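AB hydrolase-1 domain-containing protein (Parabacteroides distasonis, PDB 4Q34) is of unknown function but belongs to the alpha/beta hydrolase family and is probably an esterase. Local coordinates at residues Ile286-Pro289 with Glu290-Leu293; Ala161-Phe164 with Asp165-Pro169. All coordinates share one frame; numbering follows the deposited sequence.

Contact 1. Residues Ile286-Pro289 with Glu290-Leu293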
loop_
_atom_site.group_PDB
_atom_site.type_symbol
_atom_site.label_atom_id
_atom_site.label_comp_id
_atom_site.label_asym_id
_atom_site.label_seq_id
_atom_site.Cartn_x
_atom_site.Cartn_y
_atom_site.Cartn_z
ATOM N N ILE A 286 -10.272 8.744 27.584
ATOM C CA ILE A 286 -9.102 9.454 28.094
ATOM C C ILE A 286 -8.807 10.671 27.243
ATOM O O ILE A 286 -8.599 10.557 26.031
ATOM C CB ILE A 286 -7.904 8.502 28.117
ATOM C CG1 ILE A 286 -8.119 7.489 29.241
ATOM C CG2 ILE A 286 -6.614 9.282 28.338
ATOM C CD1 ILE A 286 -7.227 6.301 29.178
ATOM N N HIS A 287 -8.789 11.841 27.875
ATOM C CA HIS A 287 -8.409 13.057 27.222
ATOM C C HIS A 287 -6.963 13.252 27.616
ATOM O O HIS A 287 -6.639 13.470 28.803
ATOM C CB HIS A 287 -9.289 14.208 27.699
ATOM C CG HIS A 287 -8.998 15.515 27.030
ATOM N ND1 HIS A 287 -9.202 16.721 27.663
ATOM C CD2 HIS A 287 -8.474 15.812 25.818
ATOM C CE1 HIS A 287 -8.841 17.710 26.864
ATOM N NE2 HIS A 287 -8.405 17.188 25.735
ATOM N N LEU A 288 -6.083 13.165 26.632
ATOM C CA LEU A 288 -4.674 12.977 26.904
ATOM C C LEU A 288 -4.070 14.048 27.860
ATOM O O LEU A 288 -3.301 13.689 28.721
ATOM C CB LEU A 288 -3.900 12.845 25.597
ATOM C CG LEU A 288 -4.165 11.580 24.745
ATOM C CD1 LEU A 288 -3.457 11.618 23.377
ATOM C CD2 LEU A 288 -3.645 10.421 25.541
ATOM N N PRO A 289 -4.429 15.321 27.728
ATOM C CA PRO A 289 -3.809 16.325 28.643
ATOM C C PRO A 289 -4.122 16.081 30.104
ATOM O O PRO A 289 -3.312 16.384 30.998
ATOM C CB PRO A 289 -4.425 17.646 28.200
ATOM C CG PRO A 289 -4.793 17.429 26.784
ATOM C CD PRO A 289 -5.125 15.969 26.616
ATOM N N GLU A 290 -5.285 15.492 30.345
ATOM C CA GLU A 290 -5.676 15.174 31.694
ATOM C C GLU A 290 -4.913 13.977 32.286
ATOM O O GLU A 290 -4.986 13.758 33.499
ATOM C CB GLU A 290 -7.200 15.008 31.747
ATOM C CG GLU A 290 -7.948 16.283 31.320
ATOM C CD GLU A 290 -9.447 16.046 31.197
ATOM O OE1 GLU A 290 -9.988 15.316 32.041
ATOM O OE2 GLU A 290 -10.087 16.562 30.260
ATOM N N VAL A 291 -4.151 13.243 31.478
ATOM C CA VAL A 291 -3.238 12.192 32.000
ATOM C C VAL A 291 -1.744 12.531 31.758
ATOM O O VAL A 291 -0.882 11.646 31.746
ATOM C CB VAL A 291 -3.585 10.759 31.496
ATOM C CG1 VAL A 291 -4.988 10.380 31.933
ATOM C CG2 VAL A 291 -3.451 10.630 29.975
ATOM N N GLY A 292 -1.458 13.812 31.550
ATOM C CA GLY A 292 -0.096 14.300 31.505
ATOM C C GLY A 292 0.557 14.411 30.144
ATOM O O GLY A 292 1.730 14.752 30.064
ATOM N N LEU A 293 -0.188 14.147 29.062
ATOM C CA LEU A 293 0.336 14.314 27.706
ATOM C C LEU A 293 -0.289 15.540 27.014
ATOM O O LEU A 293 -1.507 15.617 26.811
ATOM C CB LEU A 293 0.060 13.043 26.885
ATOM C CG LEU A 293 0.880 11.780 27.158
ATOM C CD1 LEU A 293 0.721 11.264 28.562
ATOM C CD2 LEU A 293 0.496 10.692 26.144
#

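Contact 2. Residues Ala161-Phe164 with Asp165-Pro169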
loop_
_atom_site.group_PDB
_atom_site.type_symbol
_atom_site.label_atom_id
_atom_site.label_comp_id
_atom_site.label_asym_id
_atom_site.label_seq_id
_atom_site.Cartn_x
_atom_site.Cartn_y
_atom_site.Cartn_z
ATOM N N ALA A 161 -14.334 -7.612 9.318
ATOM C CA ALA A 161 -14.884 -8.832 9.921
ATOM C C ALA A 161 -14.264 -10.090 9.306
ATOM O O ALA A 161 -13.947 -11.045 10.042
ATOM C CB ALA A 161 -16.374 -8.871 9.801
ATOM N N ALA A 162 -14.076 -10.084 7.990
ATOM C CA ALA A 162 -13.462 -11.209 7.271
ATOM C C ALA A 162 -12.019 -11.397 7.758
ATOM O O ALA A 162 -11.564 -12.525 7.951
ATOM C CB ALA A 162 -13.505 -10.988 5.766
ATOM N N LEU A 163 -11.351 -10.296 8.061
ATOM C CA LEU A 163 -9.993 -10.380 8.572
ATOM C C LEU A 163 -9.941 -10.982 9.970
ATOM O O LEU A 163 -9.132 -11.870 10.224
ATOM C CB LEU A 163 -9.364 -8.990 8.624
ATOM C CG LEU A 163 -7.958 -8.906 9.223
ATOM C CD1 LEU A 163 -6.998 -9.880 8.533
ATOM C CD2 LEU A 163 -7.475 -7.437 9.140
ATOM N N PHE A 164 -10.787 -10.488 10.886
ATOM C CA PHE A 164 -10.849 -11.046 12.225
ATOM C C PHE A 164 -11.278 -12.505 12.201
ATOM O O PHE A 164 -10.787 -13.312 12.956
ATOM C CB PHE A 164 -11.760 -10.232 13.132
ATOM C CG PHE A 164 -11.082 -9.019 13.698
ATOM C CD1 PHE A 164 -10.186 -9.140 14.742
ATOM C CD2 PHE A 164 -11.290 -7.782 13.156
ATOM C CE1 PHE A 164 -9.517 -8.042 15.251
ATOM C CE2 PHE A 164 -10.667 -6.665 13.689
ATOM C CZ PHE A 164 -9.761 -6.808 14.722
ATOM N N ASP A 165 -12.196 -12.847 11.323
ATOM C CA ASP A 165 -12.573 -14.257 11.211
ATOM C C ASP A 165 -11.418 -15.144 10.791
ATOM O O ASP A 165 -11.306 -16.305 11.242
ATOM C CB ASP A 165 -13.736 -14.394 10.246
ATOM C CG ASP A 165 -15.072 -13.949 10.862
ATOM O OD1 ASP A 165 -15.145 -13.668 12.088
ATOM O OD2 ASP A 165 -16.052 -13.901 10.084
ATOM N N LYS A 166 -10.579 -14.634 9.922
ATOM C CA LYS A 166 -9.433 -15.354 9.405
ATOM C C LYS A 166 -8.337 -15.559 10.453
ATOM O O LYS A 166 -7.823 -16.663 10.592
ATOM C CB LYS A 166 -8.844 -14.626 8.201
ATOM C CG LYS A 166 -7.618 -15.238 7.543
ATOM C CD LYS A 166 -7.101 -14.353 6.409
ATOM C CE LYS A 166 -5.762 -14.836 5.887
ATOM N NZ LYS A 166 -5.880 -16.187 5.247
ATOM N N ILE A 167 -7.955 -14.487 11.145
ATOM C CA ILE A 167 -6.777 -14.529 12.001
ATOM C C ILE A 167 -7.047 -14.899 13.437
ATOM O O ILE A 167 -6.104 -15.129 14.208
ATOM C CB ILE A 167 -5.979 -13.218 11.950
ATOM C CG1 ILE A 167 -6.731 -12.040 12.593
ATOM C CG2 ILE A 167 -5.627 -12.916 10.518
ATOM C CD1 ILE A 167 -5.851 -10.805 12.699
ATOM N N GLY A 168 -8.307 -14.954 13.829
ATOM C CA GLY A 168 -8.642 -15.306 15.201
ATOM C C GLY A 168 -8.783 -14.113 16.115
ATOM O O GLY A 168 -8.713 -12.936 15.667
ATOM N N PRO A 169 -9.098 -14.389 17.395
ATOM C CA PRO A 169 -9.348 -13.328 18.354
ATOM C C PRO A 169 -8.205 -12.322 18.371
ATOM O O PRO A 169 -7.038 -12.723 18.402
ATOM C CB PRO A 169 -9.467 -14.084 19.677
ATOM C CG PRO A 169 -10.099 -15.378 19.264
ATOM C CD PRO A 169 -9.404 -15.715 17.960
#

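Contact 1. Residues Ile286-Pro289 with Glu290-Leu293
His287 and Glu290 meet because the imidazole swings anti to the backbone N (chi1 -178°) while the glutamate chain, with CG anti to its carbonyl carbon, runs extended back toward it. His287 ND1 donates to Glu290 OE2 at 2.7 Å; the bond is nearly straight (164°) and lies in the ring plane, yet it reaches the carboxylate on its anti side and well out of plane, with the two planes almost perpendicular (89°). Pro289 CD lies over one face of the imidazole, offset toward the rim. Without the imidazole, as with an alanine here, Glu290 OE2 would probably lose this donor and Pro289 CD the ring it packs on. The backbone shows how a strand of an alpha/beta sheet can turn at its exit: strand 283-287, which pairs in parallel with 242-246, gives way to a 3-10 turn. Glu290 N returns to His287 O, and Leu288 O is gripped from opposite faces of its carbonyl plane by Val291 N (2.9 Å) and Leu293 N (3.2 Å). Ile286 CG2 meets Val291 CG2 at 3.8 Å, crossing at about a right angle. Leu288 and Leu293 pack CB to CB at 4.2 Å, and both touch Leu312 of helix 306-319.

Contact 2. Residues Ala161-Phe164 with Asp165-Pro169
The Phe164 ring has Gly168 O at its edge, near the ring plane, 4.2 Å from Phe164 CD1, and it meets the ring of Phe172 edge-to-face. The carboxylate of Asp165 is approached differently: Ala161 O stands over its face, 3.2 Å from Asp165 CG and a little farther, equally, from OD1 and OD2. That same carbonyl accepts Asp165 N at 2.8 Å, one turn along helix 153-167. Two residues further on, Ile167 N bonds to Leu163 O at 3.0 Å, almost in line with the C=O. Ile167 CG1 sits between its backbone N and carbonyl carbon (chi1 68°), 3.4 Å from Leu163 O, while CG2 reaches Leu163 CD1 at 3.9 Å. This hydrophobic pair faces Val50 and nearby strands, so the helix packs on the central sheet in the manner of the alpha/beta hydrolase fold. Gly168, with positive phi, ends the helix and passes the chain through Pro169 into strand 170-175. Its N still bonds to Phe164 O (3.1 Å), which also accepts from Asn191 ND2, while Asp165 OD1 bonds to Thr189 OG1. Phe164 O and Asp165 OD1 thus both find partners in the 189-191 loop, and the Thr189 bond probably limits the carboxylate's rotation on this exposed side.

Contacts 1 and 2 solve one problem, how a regular element ends, on opposite sides of the chain's centre. Their centres lie 32 Å apart and their nearest atoms about 20 Å. The central sheet connects them: contact 2 delivers the chain into strand 170-175, and strands 192-198 and 242-246 lie between it and 283-287, where contact 1 begins. In alpha/beta hydrolases the nucleophile usually follows a strand like 170-175 and the histidine a late one like 283-287, so contact 1 opens the loop that probably leads to the catalytic histidine, while contact 2 feeds the end of strand 170-175 away from the probable nucleophile turn. A glycerol, probably from crystallisation, lies about 3 Å from the Lys166 side chain.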